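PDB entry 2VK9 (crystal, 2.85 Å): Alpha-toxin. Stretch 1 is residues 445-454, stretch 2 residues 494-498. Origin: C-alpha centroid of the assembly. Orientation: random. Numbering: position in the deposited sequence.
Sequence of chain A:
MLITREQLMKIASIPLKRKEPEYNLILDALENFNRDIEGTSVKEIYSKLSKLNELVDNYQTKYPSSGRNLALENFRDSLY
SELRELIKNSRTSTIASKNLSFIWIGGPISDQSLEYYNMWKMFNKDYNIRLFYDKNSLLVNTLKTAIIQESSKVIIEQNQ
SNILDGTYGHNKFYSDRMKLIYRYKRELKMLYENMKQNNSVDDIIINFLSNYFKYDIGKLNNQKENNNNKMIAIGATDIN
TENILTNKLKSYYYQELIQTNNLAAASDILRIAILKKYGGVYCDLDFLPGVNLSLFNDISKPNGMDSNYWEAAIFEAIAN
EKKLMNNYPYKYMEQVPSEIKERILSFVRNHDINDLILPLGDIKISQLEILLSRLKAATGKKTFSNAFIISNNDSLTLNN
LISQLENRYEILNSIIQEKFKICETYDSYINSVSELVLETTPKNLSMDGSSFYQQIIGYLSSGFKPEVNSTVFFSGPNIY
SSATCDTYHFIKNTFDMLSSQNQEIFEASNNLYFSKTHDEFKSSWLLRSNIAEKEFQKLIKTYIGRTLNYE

Stretch 1, residues 445-454: LSMDGSSFYQ
Stretch 2 (494-498) TFDML

Stretch 1 enters in an extended conformation, with Leu445 at phi/psi -113/138° and Ser446 at -60/167°, and then turns into a helix that begins at Met447 (-42/-39°). Phi stays between -42° and -79° and psi between -36° and -57° from Met447 through Phe452, and Tyr453 follows at -59/-30°. The i to i+4 ladder confirms the helix: Ser450 N to Ser446 O is 3.0 Å, Ser451 N to Met447 O 3.2 Å, Phe452 N to Asp448 O 3.0 Å, and Tyr453 N to Gly449 O, a weak bond, 3.4 Å. Stretch 2 has no regular structure. Thr494 (-70/154°) is extended, Phe495 (-99/5°) makes a bend, and Asp496 (-80/159°), Met497 (-121/166°) and Leu498 (-102/151°) are extended again. Within it, Asp496 N donates to Thr494 OG1 at 2.7 Å. The nearest CA atoms across the contact are those of Gly449 and Phe495, 5.0 Å apart.

Ser446, chi1 p, is the N-cap. Its OG accepts from Gly449 N at 3.3 Å with a nearly linear 177° angle, and from Asp448 N, also at 3.3 Å, but weakly at 131°. The same hydroxyl donates to Asp496 OD1, 2.8 Å from Ser446 OG, so one group both caps the helix and ties it to stretch 2. Asp496 reaches this point with chi1 m (-74°), its CB pointing sideways and its carboxylate coming nearer.

Asp448, chi1 m, points toward stretch 2. Its CB packs 3.2 Å from Phe495 O, and its CG lies 3.5 Å from Met497 CE, a methyl carried by chi1 m, chi2 t and an off-well chi3 of -103°. Asp448 OD2 also sits 3.8 Å from Asp496 OD1, a close approach of like charges.

Phe495 (chi1 m, chi2 94°) has the largest covered area, 116 Å² of its surface; the contact buries 360 Å² over both sides. Its CB rests 3.6 Å from Gly449 CA. An ideal CB on that glycine would lie 3.9 Å from Phe495 CD1 but only 3.0 Å from Leu445 CB, so the crowding would come from within stretch 1. Farther along the helix, Phe452 (chi1 t, chi2 79°) forms an offset stack with Phe495: the centroids are 4.6 Å apart, the planes incline at 30°, and Phe495 CE2 lies over one face of the Phe452 ring, 3.3 Å from Phe452 CD2. Tyr453 (chi1 m, chi2 83°) adds a looser apolar contact, with its CE1 4.3 Å from Phe495 CZ.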

# COMPACT_ATOMS: atom_id res chain seq x y z
N LEU A 445 1.04 -4.75 -24.19
CA LEU A 445 1.29 -4.47 -22.78
C LEU A 445 2.52 -5.23 -22.28
O LEU A 445 2.68 -6.40 -22.63
CB LEU A 445 0.07 -4.83 -21.93
CG LEU A 445 -1.20 -4.01 -22.19
CD1 LEU A 445 -2.36 -4.56 -21.39
CD2 LEU A 445 -0.96 -2.54 -21.87
N SER A 446 3.34 -4.56 -21.49
CA SER A 446 4.53 -5.18 -20.90
C SER A 446 4.14 -6.37 -20.02
O SER A 446 2.97 -6.54 -19.69
CB SER A 446 5.31 -4.16 -20.07
OG SER A 446 4.62 -3.84 -18.88
N MET A 447 5.13 -7.18 -19.65
CA MET A 447 4.90 -8.29 -18.73
C MET A 447 3.97 -7.86 -17.58
O MET A 447 3.09 -8.62 -17.16
CB MET A 447 6.24 -8.81 -18.18
CG MET A 447 6.15 -10.13 -17.40
SD MET A 447 5.77 -11.57 -18.44
CE MET A 447 7.39 -11.92 -19.16
N ASP A 448 4.17 -6.64 -17.10
CA ASP A 448 3.42 -6.10 -15.96
C ASP A 448 2.01 -5.62 -16.32
O ASP A 448 1.05 -5.95 -15.62
CB ASP A 448 4.22 -5.00 -15.27
CG ASP A 448 5.40 -5.55 -14.48
OD1 ASP A 448 5.26 -6.63 -13.87
OD2 ASP A 448 6.46 -4.89 -14.45
N GLY A 449 1.89 -4.84 -17.39
CA GLY A 449 0.59 -4.40 -17.89
C GLY A 449 -0.36 -5.57 -18.07
O GLY A 449 -1.55 -5.48 -17.74
N SER A 450 0.18 -6.68 -18.58
CA SER A 450 -0.58 -7.91 -18.78
C SER A 450 -0.97 -8.52 -17.44
O SER A 450 -2.14 -8.82 -17.22
CB SER A 450 0.21 -8.91 -19.63
OG SER A 450 -0.65 -9.70 -20.45
N SER A 451 0.00 -8.69 -16.55
CA SER A 451 -0.26 -9.18 -15.19
C SER A 451 -1.40 -8.45 -14.48
O SER A 451 -2.15 -9.06 -13.72
CB SER A 451 0.99 -9.07 -14.33
OG SER A 451 1.69 -10.31 -14.34
N PHE A 452 -1.51 -7.15 -14.74
CA PHE A 452 -2.55 -6.34 -14.14
C PHE A 452 -3.94 -6.76 -14.62
O PHE A 452 -4.80 -7.09 -13.80
CB PHE A 452 -2.31 -4.86 -14.40
CG PHE A 452 -3.48 -4.00 -14.02
CD1 PHE A 452 -3.70 -3.65 -12.69
CD2 PHE A 452 -4.37 -3.54 -14.99
CE1 PHE A 452 -4.77 -2.86 -12.32
CE2 PHE A 452 -5.45 -2.75 -14.64
CZ PHE A 452 -5.65 -2.40 -13.30
N TYR A 453 -4.16 -6.74 -15.94
CA TYR A 453 -5.48 -7.08 -16.49
C TYR A 453 -5.95 -8.48 -16.13
O TYR A 453 -7.15 -8.73 -15.99
CB TYR A 453 -5.50 -6.87 -18.00
CG TYR A 453 -5.71 -5.43 -18.42
CD1 TYR A 453 -4.65 -4.54 -18.48
CD2 TYR A 453 -6.98 -4.97 -18.76
CE1 TYR A 453 -4.84 -3.22 -18.87
CE2 TYR A 453 -7.18 -3.65 -19.15
CZ TYR A 453 -6.10 -2.78 -19.20
OH TYR A 453 -6.29 -1.48 -19.59
N GLN A 454 -4.99 -9.39 -15.95
CA GLN A 454 -5.28 -10.73 -15.47
C GLN A 454 -5.85 -10.78 -14.03
O GLN A 454 -6.39 -11.82 -13.61
CB GLN A 454 -4.05 -11.62 -15.61
CG GLN A 454 -3.81 -12.12 -17.04
CD GLN A 454 -2.40 -12.70 -17.26
OE1 GLN A 454 -1.83 -13.35 -16.38
NE2 GLN A 454 -1.86 -12.47 -18.45
N THR A 494 1.95 4.15 -16.03
CA THR A 494 2.59 2.90 -16.40
C THR A 494 2.21 1.80 -15.42
O THR A 494 1.89 2.07 -14.27
CB THR A 494 4.12 3.00 -16.47
OG1 THR A 494 4.66 1.70 -16.74
CG2 THR A 494 4.71 3.50 -15.17
N PHE A 495 2.23 0.56 -15.89
CA PHE A 495 2.09 -0.58 -14.99
C PHE A 495 3.46 -1.14 -14.67
O PHE A 495 3.59 -2.16 -14.00
CB PHE A 495 1.19 -1.66 -15.59
CG PHE A 495 -0.22 -1.20 -15.86
CD1 PHE A 495 -0.58 -0.71 -17.10
CD2 PHE A 495 -1.18 -1.25 -14.85
CE1 PHE A 495 -1.88 -0.27 -17.35
CE2 PHE A 495 -2.47 -0.81 -15.09
CZ PHE A 495 -2.83 -0.32 -16.35
N ASP A 496 4.50 -0.47 -15.16
CA ASP A 496 5.86 -0.97 -14.97
C ASP A 496 6.42 -0.67 -13.59
O ASP A 496 5.96 0.24 -12.91
CB ASP A 496 6.79 -0.48 -16.07
CG ASP A 496 6.56 -1.19 -17.39
OD1 ASP A 496 6.46 -2.44 -17.39
OD2 ASP A 496 6.47 -0.50 -18.42
N MET A 497 7.42 -1.44 -13.21
CA MET A 497 8.04 -1.31 -11.91
C MET A 497 9.53 -1.03 -12.03
O MET A 497 10.12 -1.20 -13.09
CB MET A 497 7.77 -2.55 -11.07
CG MET A 497 6.44 -2.48 -10.38
SD MET A 497 5.66 -4.07 -10.09
CE MET A 497 4.43 -4.09 -11.40
N LEU A 498 10.12 -0.60 -10.93
CA LEU A 498 11.46 -0.04 -10.94
C LEU A 498 12.45 -1.08 -10.43
O LEU A 498 12.08 -1.95 -9.64
CB LEU A 498 11.45 1.16 -10.00
CG LEU A 498 12.29 2.40 -10.28
CD1 LEU A 498 11.85 3.09 -11.55
CD2 LEU A 498 12.11 3.30 -9.08